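Local coordinates for uncharacterized protein conserved in bacteria (Cupriavidus necator, PDB 5DMH), which catalyses the ATP-dependent phosphorylation of 3-oxo-tetronate to 3-oxo-tetronate 4-phosphate, as a member of the four-carbon acid sugar kinase family, at residues L314-L319 with E325-A330; T375-L380 with Q401-R406. All coordinates share one frame; numbering follows the deposited sequence.

Interaction 1: residues L314-L319 with E325-A330; sequences LRIDPL and EAVADA. With ADP (adenosine-5'-diphosphate), chain C.
Ile316 and Val327 make the main side-chain contact between the segment that leaves strand 313-315 and the first turn of helix 327-336. From CB of Ile316 two branches diverge. Ile316 CG2, anti to the backbone N, lies 4.1 Å from Val327 CG1. The other branch runs through CG1, beside the backbone N (chi1 -60°), and bends at chi2 to bring Ile316 CD1 within 3.6 Å of Val327 CG1, so this valine methyl meets both methyls of the isoleucine. The two side chains lie at a slant to one another. Val327 also touches Ala320 and Leu321 of helix 318-322 and Cys372 of helix 362-382.

Within the strand, Leu314 CD2 rests 3.9 Å from Ala330 O, a van der Waals contact with the helix backbone. Beyond Ile316 the chain turns into helix 318-322, where Asp317 serves as N-cap. Asp317 OD1 accepts from Leu319 N at 2.9 Å, the donor standing 54° out of the carboxylate plane. The next residue, Pro318, reaches the nucleotide, with Pro318 CG 3.7 Å from N1 of the ADP adenine. No hydrogen bond joins the two segments. Between them, helix 327-336 meets the strand end and the residue after it through van der Waals contact, one methyl resting on a backbone carbonyl, while polar capping and the adenine contact fall to the N-terminus of helix 318-322.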
ATOM      1  N   LEU A 314       8.599  23.875   2.332  1.00 19.79           N
ATOM      2  CA  LEU A 314       7.706  24.732   1.577  1.00 20.94           C
ATOM      3  C   LEU A 314       6.351  24.079   1.449  1.00 22.44           C
ATOM      4  O   LEU A 314       6.252  22.937   1.020  1.00 18.67           O
ATOM      5  CB  LEU A 314       8.267  25.010   0.190  1.00 20.62           C
ATOM      6  CG  LEU A 314       7.386  25.901  -0.682  1.00 24.87           C
ATOM      7  CD1 LEU A 314       7.182  27.251  -0.016  1.00 30.62           C
ATOM      8  CD2 LEU A 314       8.022  26.070  -2.053  1.00 31.56           C
ATOM      9  N   ARG A 315       5.309  24.823   1.792  1.00 22.40           N
ATOM     10  CA  ARG A 315       3.940  24.319   1.687  1.00 20.48           C
ATOM     11  C   ARG A 315       3.299  24.631   0.322  1.00 18.27           C
ATOM     12  O   ARG A 315       3.484  25.717  -0.243  1.00 21.30           O
ATOM     13  CB  ARG A 315       3.105  24.933   2.803  1.00 21.16           C
ATOM     14  CG  ARG A 315       1.755  24.339   2.957  1.00 15.94           C
ATOM     15  CD  ARG A 315       1.052  24.909   4.153  1.00 18.70           C
ATOM     16  NE  ARG A 315      -0.197  24.211   4.395  1.00 18.76           N
ATOM     17  CZ  ARG A 315      -0.892  24.274   5.529  1.00 22.75           C
ATOM     18  NH1 ARG A 315      -0.467  25.029   6.542  1.00 25.65           N
ATOM     19  NH2 ARG A 315      -2.029  23.593   5.636  1.00 21.91           N
ATOM     20  N   ILE A 316       2.591  23.644  -0.204  1.00 17.73           N
ATOM     21  CA  ILE A 316       1.845  23.724  -1.456  1.00 18.03           C
ATOM     22  C   ILE A 316       0.389  24.094  -1.174  1.00 17.08           C
ATOM     23  O   ILE A 316      -0.280  23.393  -0.425  1.00 20.00           O
ATOM     24  CB  ILE A 316       1.738  22.317  -2.113  1.00 27.18           C
ATOM     25  CG1 ILE A 316       3.116  21.734  -2.416  1.00 33.52           C
ATOM     26  CG2 ILE A 316       0.870  22.378  -3.347  1.00 35.68           C
ATOM     27  CD1 ILE A 316       4.055  22.717  -2.988  1.00 31.22           C
ATOM     28  N   ASP A 317      -0.087  25.170  -1.788  1.00 19.47           N
ATOM     29  CA  ASP A 317      -1.486  25.593  -1.671  1.00 22.88           C
ATOM     30  C   ASP A 317      -2.254  25.130  -2.898  1.00 24.35           C
ATOM     31  O   ASP A 317      -2.047  25.659  -3.980  1.00 23.94           O
ATOM     32  CB  ASP A 317      -1.552  27.113  -1.599  1.00 27.43           C
ATOM     33  CG  ASP A 317      -2.974  27.650  -1.474  1.00 27.24           C
ATOM     34  OD1 ASP A 317      -3.943  26.864  -1.532  1.00 26.40           O
ATOM     35  OD2 ASP A 317      -3.107  28.889  -1.323  1.00 36.88           O
ATOM     36  N   PRO A 318      -3.162  24.160  -2.731  1.00 18.62           N
ATOM     37  CA  PRO A 318      -3.904  23.647  -3.894  1.00 18.38           C
ATOM     38  C   PRO A 318      -4.626  24.758  -4.663  1.00 21.24           C
ATOM     39  O   PRO A 318      -4.824  24.674  -5.873  1.00 20.10           O
ATOM     40  CB  PRO A 318      -4.907  22.685  -3.269  1.00 21.99           C
ATOM     41  CG  PRO A 318      -4.258  22.250  -1.984  1.00 22.66           C
ATOM     42  CD  PRO A 318      -3.586  23.503  -1.490  1.00 18.19           C
ATOM     43  N   LEU A 319      -5.029  25.807  -3.963  1.00 21.17           N
ATOM     44  CA  LEU A 319      -5.756  26.888  -4.631  1.00 24.43           C
ATOM     45  C   LEU A 319      -4.843  27.657  -5.577  1.00 22.19           C
ATOM     46  O   LEU A 319      -5.291  28.141  -6.617  1.00 24.67           O
ATOM     47  CB  LEU A 319      -6.408  27.821  -3.614  1.00 26.01           C
ATOM     48  CG  LEU A 319      -7.375  27.192  -2.603  1.00 26.18           C
ATOM     49  CD1 LEU A 319      -7.952  28.297  -1.728  1.00 32.64           C
ATOM     50  CD2 LEU A 319      -8.460  26.441  -3.304  1.00 24.57           C
ATOM     51  N   GLU A 325      -0.631  29.204 -10.713  1.00 30.93           N
ATOM     52  CA  GLU A 325       0.581  29.842 -10.240  1.00 30.64           C
ATOM     53  C   GLU A 325       1.713  28.816 -10.276  1.00 28.91           C
ATOM     54  O   GLU A 325       1.473  27.607 -10.248  1.00 30.48           O
ATOM     55  CB  GLU A 325       0.368  30.452  -8.865  1.00 28.68           C
ATOM     56  CG  GLU A 325      -0.661  31.576  -8.890  1.00 43.48           C
ATOM     57  CD  GLU A 325      -1.098  32.008  -7.512  1.00 42.13           C
ATOM     58  OE1 GLU A 325      -0.395  31.679  -6.533  1.00 38.53           O
ATOM     59  OE2 GLU A 325      -2.150  32.676  -7.409  1.00 49.09           O
ATOM     60  N   ALA A 326       2.943  29.301 -10.389  1.00 31.08           N
ATOM     61  CA  ALA A 326       4.089  28.438 -10.661  1.00 32.23           C
ATOM     62  C   ALA A 326       4.611  27.767  -9.388  1.00 24.90           C
ATOM     63  O   ALA A 326       5.767  27.946  -9.012  1.00 25.17           O
ATOM     64  CB  ALA A 326       5.213  29.261 -11.340  1.00 37.32           C
ATOM     65  N   VAL A 327       3.770  26.952  -8.762  1.00 24.56           N
ATOM     66  CA  VAL A 327       4.062  26.365  -7.462  1.00 23.88           C
ATOM     67  C   VAL A 327       5.147  25.279  -7.554  1.00 22.44           C
ATOM     68  O   VAL A 327       6.084  25.278  -6.741  1.00 19.77           O
ATOM     69  CB  VAL A 327       2.783  25.788  -6.825  1.00 25.35           C
ATOM     70  CG1 VAL A 327       3.085  25.125  -5.516  1.00 23.77           C
ATOM     71  CG2 VAL A 327       1.729  26.883  -6.653  1.00 27.87           C
ATOM     72  N   ALA A 328       5.056  24.389  -8.543  1.00 24.27           N
ATOM     73  CA  ALA A 328       6.085  23.370  -8.703  1.00 23.51           C
ATOM     74  C   ALA A 328       7.460  23.980  -8.992  1.00 22.15           C
ATOM     75  O   ALA A 328       8.470  23.521  -8.443  1.00 23.48           O
ATOM     76  CB  ALA A 328       5.707  22.368  -9.788  1.00 23.15           C
ATOM     77  N   ASP A 329       7.505  25.006  -9.844  1.00 20.25           N
ATOM     78  CA  ASP A 329       8.748  25.718 -10.117  1.00 23.60           C
ATOM     79  C   ASP A 329       9.317  26.304  -8.818  1.00 25.23           C
ATOM     80  O   ASP A 329      10.524  26.241  -8.578  1.00 22.24           O
ATOM     81  CB  ASP A 329       8.540  26.842 -11.141  1.00 33.44           C
ATOM     82  CG  ASP A 329       8.217  26.329 -12.544  1.00 46.49           C
ATOM     83  OD1 ASP A 329       8.435  25.133 -12.827  1.00 33.37           O
ATOM     84  OD2 ASP A 329       7.754  27.150 -13.374  1.00 50.23           O
ATOM     85  N   ALA A 330       8.449  26.855  -7.971  1.00 26.05           N
ATOM     86  CA  ALA A 330       8.895  27.471  -6.720  1.00 31.20           C
ATOM     87  C   ALA A 330       9.465  26.432  -5.770  1.00 25.70           C
ATOM     88  O   ALA A 330      10.444  26.698  -5.054  1.00 22.46           O
ATOM     89  CB  ALA A 330       7.758  28.209  -6.049  1.00 26.56           C
TER
HETATM   90  PB  ADP C 501      -2.785   8.411   2.357  1.00 15.16           P
HETATM   91  O1B ADP C 501      -1.633   7.417   2.259  1.00 14.52           O
HETATM   92  O2B ADP C 501      -2.728   9.197   3.656  1.00 15.66           O
HETATM   93  O3B ADP C 501      -4.146   7.798   2.058  1.00 16.15           O
HETATM   94  PA  ADP C 501      -2.667   9.591  -0.320  1.00 15.91           P
HETATM   95  O1A ADP C 501      -1.521  10.307  -0.918  1.00 17.02           O
HETATM   96  O2A ADP C 501      -3.070   8.230  -0.773  1.00 14.95           O
HETATM   97  O3A ADP C 501      -2.449   9.599   1.294  1.00 12.58           O
HETATM   98  O5' ADP C 501      -4.019  10.440  -0.482  1.00 16.92           O
HETATM   99  C5' ADP C 501      -4.115  11.791  -0.052  1.00 15.23           C
HETATM  100  C4' ADP C 501      -4.920  12.577  -1.082  1.00 16.66           C
HETATM  101  O4' ADP C 501      -5.328  13.813  -0.519  1.00 17.38           O
HETATM  102  C3' ADP C 501      -4.092  12.904  -2.318  1.00 18.61           C
HETATM  103  O3' ADP C 501      -4.902  12.869  -3.509  1.00 16.92           O
HETATM  104  C2' ADP C 501      -3.633  14.297  -2.026  1.00 17.46           C
HETATM  105  O2' ADP C 501      -3.188  14.981  -3.180  1.00 18.03           O
HETATM  106  C1' ADP C 501      -4.866  14.862  -1.363  1.00 14.30           C
HETATM  107  N9  ADP C 501      -4.521  16.050  -0.591  1.00 19.02           N
HETATM  108  C8  ADP C 501      -3.429  16.231   0.192  1.00 21.63           C
HETATM  109  N7  ADP C 501      -3.419  17.462   0.723  1.00 19.87           N
HETATM  110  C5  ADP C 501      -4.532  18.081   0.262  1.00 16.97           C
HETATM  111  C6  ADP C 501      -5.110  19.415   0.421  1.00 19.38           C
HETATM  112  N6  ADP C 501      -4.469  20.287   1.226  1.00 16.08           N
HETATM  113  N1  ADP C 501      -6.276  19.679  -0.201  1.00 18.33           N
HETATM  114  C2  ADP C 501      -6.903  18.771  -0.977  1.00 20.13           C
HETATM  115  N3  ADP C 501      -6.429  17.523  -1.198  1.00 18.13           N
HETATM  116  C4  ADP C 501      -5.252  17.152  -0.610  1.00 18.79           C

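Interaction 2: residues T375-L380 with Q401-R406; sequences TVAAGL and QALGVR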
ATOM      1  N   THR A 375       5.776  16.343 -10.340  1.00 23.29           N
ATOM      2  CA  THR A 375       6.628  17.254 -11.122  1.00 19.06           C
ATOM      3  C   THR A 375       7.903  17.648 -10.340  1.00 19.60           C
ATOM      4  O   THR A 375       9.026  17.620 -10.868  1.00 19.80           O
ATOM      5  CB  THR A 375       5.863  18.523 -11.499  1.00 18.88           C
ATOM      6  OG1 THR A 375       4.793  18.189 -12.372  1.00 21.40           O
ATOM      7  CG2 THR A 375       6.809  19.563 -12.167  1.00 21.54           C
ATOM      8  N   VAL A 376       7.737  17.974  -9.066  1.00 17.85           N
ATOM      9  CA  VAL A 376       8.893  18.296  -8.239  1.00 18.31           C
ATOM     10  C   VAL A 376       9.848  17.096  -8.207  1.00 21.79           C
ATOM     11  O   VAL A 376      11.032  17.244  -8.434  1.00 20.79           O
ATOM     12  CB  VAL A 376       8.514  18.698  -6.831  1.00 17.34           C
ATOM     13  CG1 VAL A 376       9.754  18.793  -5.965  1.00 19.38           C
ATOM     14  CG2 VAL A 376       7.758  20.030  -6.858  1.00 18.81           C
ATOM     15  N   ALA A 377       9.326  15.891  -7.997  1.00 18.48           N
ATOM     16  CA  ALA A 377      10.199  14.722  -8.024  1.00 17.52           C
ATOM     17  C   ALA A 377      10.951  14.540  -9.355  1.00 17.53           C
ATOM     18  O   ALA A 377      12.156  14.265  -9.381  1.00 20.85           O
ATOM     19  CB  ALA A 377       9.399  13.484  -7.693  1.00 21.22           C
ATOM     20  N   ALA A 378      10.243  14.671 -10.467  1.00 21.37           N
ATOM     21  CA  ALA A 378      10.876  14.513 -11.780  1.00 22.98           C
ATOM     22  C   ALA A 378      11.977  15.557 -11.988  1.00 23.84           C
ATOM     23  O   ALA A 378      13.061  15.244 -12.472  1.00 24.08           O
ATOM     24  CB  ALA A 378       9.847  14.604 -12.891  1.00 23.18           C
ATOM     25  N   GLY A 379      11.685  16.789 -11.601  1.00 22.49           N
ATOM     26  CA  GLY A 379      12.649  17.879 -11.698  1.00 22.88           C
ATOM     27  C   GLY A 379      13.895  17.624 -10.873  1.00 22.99           C
ATOM     28  O   GLY A 379      15.020  17.892 -11.313  1.00 23.90           O
ATOM     29  N   LEU A 380      13.696  17.067  -9.688  1.00 21.33           N
ATOM     30  CA  LEU A 380      14.799  16.815  -8.758  1.00 23.96           C
ATOM     31  C   LEU A 380      15.655  15.642  -9.257  1.00 20.00           C
ATOM     32  O   LEU A 380      16.890  15.699  -9.188  1.00 23.43           O
ATOM     33  CB  LEU A 380      14.266  16.601  -7.332  1.00 23.67           C
ATOM     34  CG  LEU A 380      13.716  17.834  -6.593  1.00 21.99           C
ATOM     35  CD1 LEU A 380      13.191  17.461  -5.213  1.00 22.45           C
ATOM     36  CD2 LEU A 380      14.753  18.949  -6.462  1.00 30.39           C
ATOM     37  N   GLN A 401       5.712   7.032 -10.631  1.00 18.38           N
ATOM     38  CA  GLN A 401       5.457   6.998 -12.063  1.00 20.04           C
ATOM     39  C   GLN A 401       6.187   8.160 -12.764  1.00 19.63           C
ATOM     40  O   GLN A 401       6.731   7.968 -13.864  1.00 18.84           O
ATOM     41  CB  GLN A 401       3.952   6.998 -12.346  1.00 21.05           C
ATOM     42  CG  GLN A 401       3.297   5.616 -12.078  1.00 21.10           C
ATOM     43  CD  GLN A 401       1.768   5.594 -12.281  1.00 27.91           C
ATOM     44  OE1 GLN A 401       1.086   6.595 -12.093  1.00 29.43           O
ATOM     45  NE2 GLN A 401       1.246   4.447 -12.681  1.00 39.31           N
ATOM     46  N   ALA A 402       6.214   9.341 -12.159  1.00 21.87           N
ATOM     47  CA  ALA A 402       6.870  10.503 -12.787  1.00 23.24           C
ATOM     48  C   ALA A 402       8.387  10.299 -12.846  1.00 20.35           C
ATOM     49  O   ALA A 402       9.063  10.808 -13.753  1.00 21.85           O
ATOM     50  CB  ALA A 402       6.529  11.783 -12.033  1.00 20.41           C
ATOM     51  N   LEU A 403       8.926   9.578 -11.863  1.00 19.36           N
ATOM     52  CA  LEU A 403      10.346   9.203 -11.857  1.00 20.39           C
ATOM     53  C   LEU A 403      10.726   8.119 -12.858  1.00 20.05           C
ATOM     54  O   LEU A 403      11.918   7.873 -13.093  1.00 28.15           O
ATOM     55  CB  LEU A 403      10.764   8.728 -10.470  1.00 21.09           C
ATOM     56  CG  LEU A 403      10.795   9.757  -9.345  1.00 22.12           C
ATOM     57  CD1 LEU A 403      10.996   9.058  -8.020  1.00 20.73           C
ATOM     58  CD2 LEU A 403      11.883  10.799  -9.577  1.00 22.92           C
ATOM     59  N   GLY A 404       9.747   7.444 -13.445  1.00 24.16           N
ATOM     60  CA  GLY A 404      10.032   6.429 -14.439  1.00 25.13           C
ATOM     61  C   GLY A 404      10.584   5.121 -13.885  1.00 23.54           C
ATOM     62  O   GLY A 404      11.172   4.343 -14.619  1.00 25.39           O
ATOM     63  N   VAL A 405      10.355   4.866 -12.602  1.00 21.09           N
ATOM     64  CA  VAL A 405      10.858   3.668 -11.946  1.00 23.07           C
ATOM     65  C   VAL A 405      10.142   2.442 -12.506  1.00 21.45           C
ATOM     66  O   VAL A 405       8.924   2.449 -12.613  1.00 19.81           O
ATOM     67  CB  VAL A 405      10.625   3.758 -10.438  1.00 22.80           C
ATOM     68  CG1 VAL A 405      11.017   2.482  -9.740  1.00 21.95           C
ATOM     69  CG2 VAL A 405      11.408   4.949  -9.871  1.00 24.08           C
ATOM     70  N   ARG A 406      10.894   1.399 -12.830  1.00 20.19           N
ATOM     71  CA  ARG A 406      10.300   0.177 -13.365  1.00 21.97           C
ATOM     72  C   ARG A 406      10.128  -0.936 -12.324  1.00 25.13           C
ATOM     73  O   ARG A 406       9.231  -1.776 -12.448  1.00 26.06           O
ATOM     74  CB  ARG A 406      11.120  -0.333 -14.562  1.00 27.11           C
ATOM     75  CG  ARG A 406      11.014   0.581 -15.786  1.00 38.38           C
ATOM     76  CD  ARG A 406      12.062   0.254 -16.850  1.00 49.86           C
ATOM     77  NE  ARG A 406      12.106   1.288 -17.886  1.00 61.01           N
ATOM     78  CZ  ARG A 406      12.911   1.269 -18.945  1.00 66.26           C
ATOM     79  NH1 ARG A 406      13.756   0.262 -19.137  1.00 67.57           N
ATOM     80  NH2 ARG A 406      12.870   2.266 -19.820  1.00 69.95           N
TER
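Ala378 and Leu403 mark the closest backbone approach, their CA atoms 5.3 Å apart, where helix 362-382 passes the C-terminal end of helix 393-403. Residues 375-380 are helical throughout, with Gly379 N bonded to Thr375 O and Leu380 N to Val376 O. The other segment has left helical geometry at Gly404, whose positive phi (74°) closes the helix in a Schellman motif; Gly404 N donates back to Gln401 O. From there Val405 and Arg406 lead toward strand 407-415.

Contact falls on three alanines and one leucine. In Leu403 a chi1 of -68° sets CG anti to the carbonyl carbon and beside the backbone N, and from there the CD2 branch reaches the facing helix. Leu403 CD2 comes 3.5 Å from Ala377 O. The same Leu403 CD2 lies 4.1 Å from Ala377 CB, meeting both the backbone and the side chain of one residue. One residue on in the first helix and one back in the second, Ala378 CB lies 4.0 Å from Ala402 O, and the two alanine methyls, Ala378 CB and Ala402 CB, are 4.4 Å apart. The short side chains keep little between the two backbones, which is consistent with their near approach.

The surroundings extend the apolar layer: Ala377 also touches Leu291 of strand 288-292 and Val399, Ala402 touches Ala374, and Leu403 touches Leu381. With no hydrogen bond between them, residues 375-380 and 401-406 meet through van der Waals contact, methyl against methyl and methyl against carbonyl.

Both interactions belong to the nucleotide-binding C-terminal domain, their centres about 17 Å apart, and helix 327-336 connects them: Ala328 CB meets Thr375 CG2 at 3.8 Å, so this helix packs on strand 313-315 in interaction 1 and on helix 362-382, an element of interaction 2. Each is partly buried. Interaction 1 lies farther out, where helix 327-336 packs beside the outermost strand 313-315, with Ile316 buried and Ala330 exposed, whereas Ala377 and Leu403 of interaction 2 are buried. Branched side chains join strand end to helix in the first, which also includes a residue of the ADP pocket; small alanines bring two helices close in the second, away from the nucleotide.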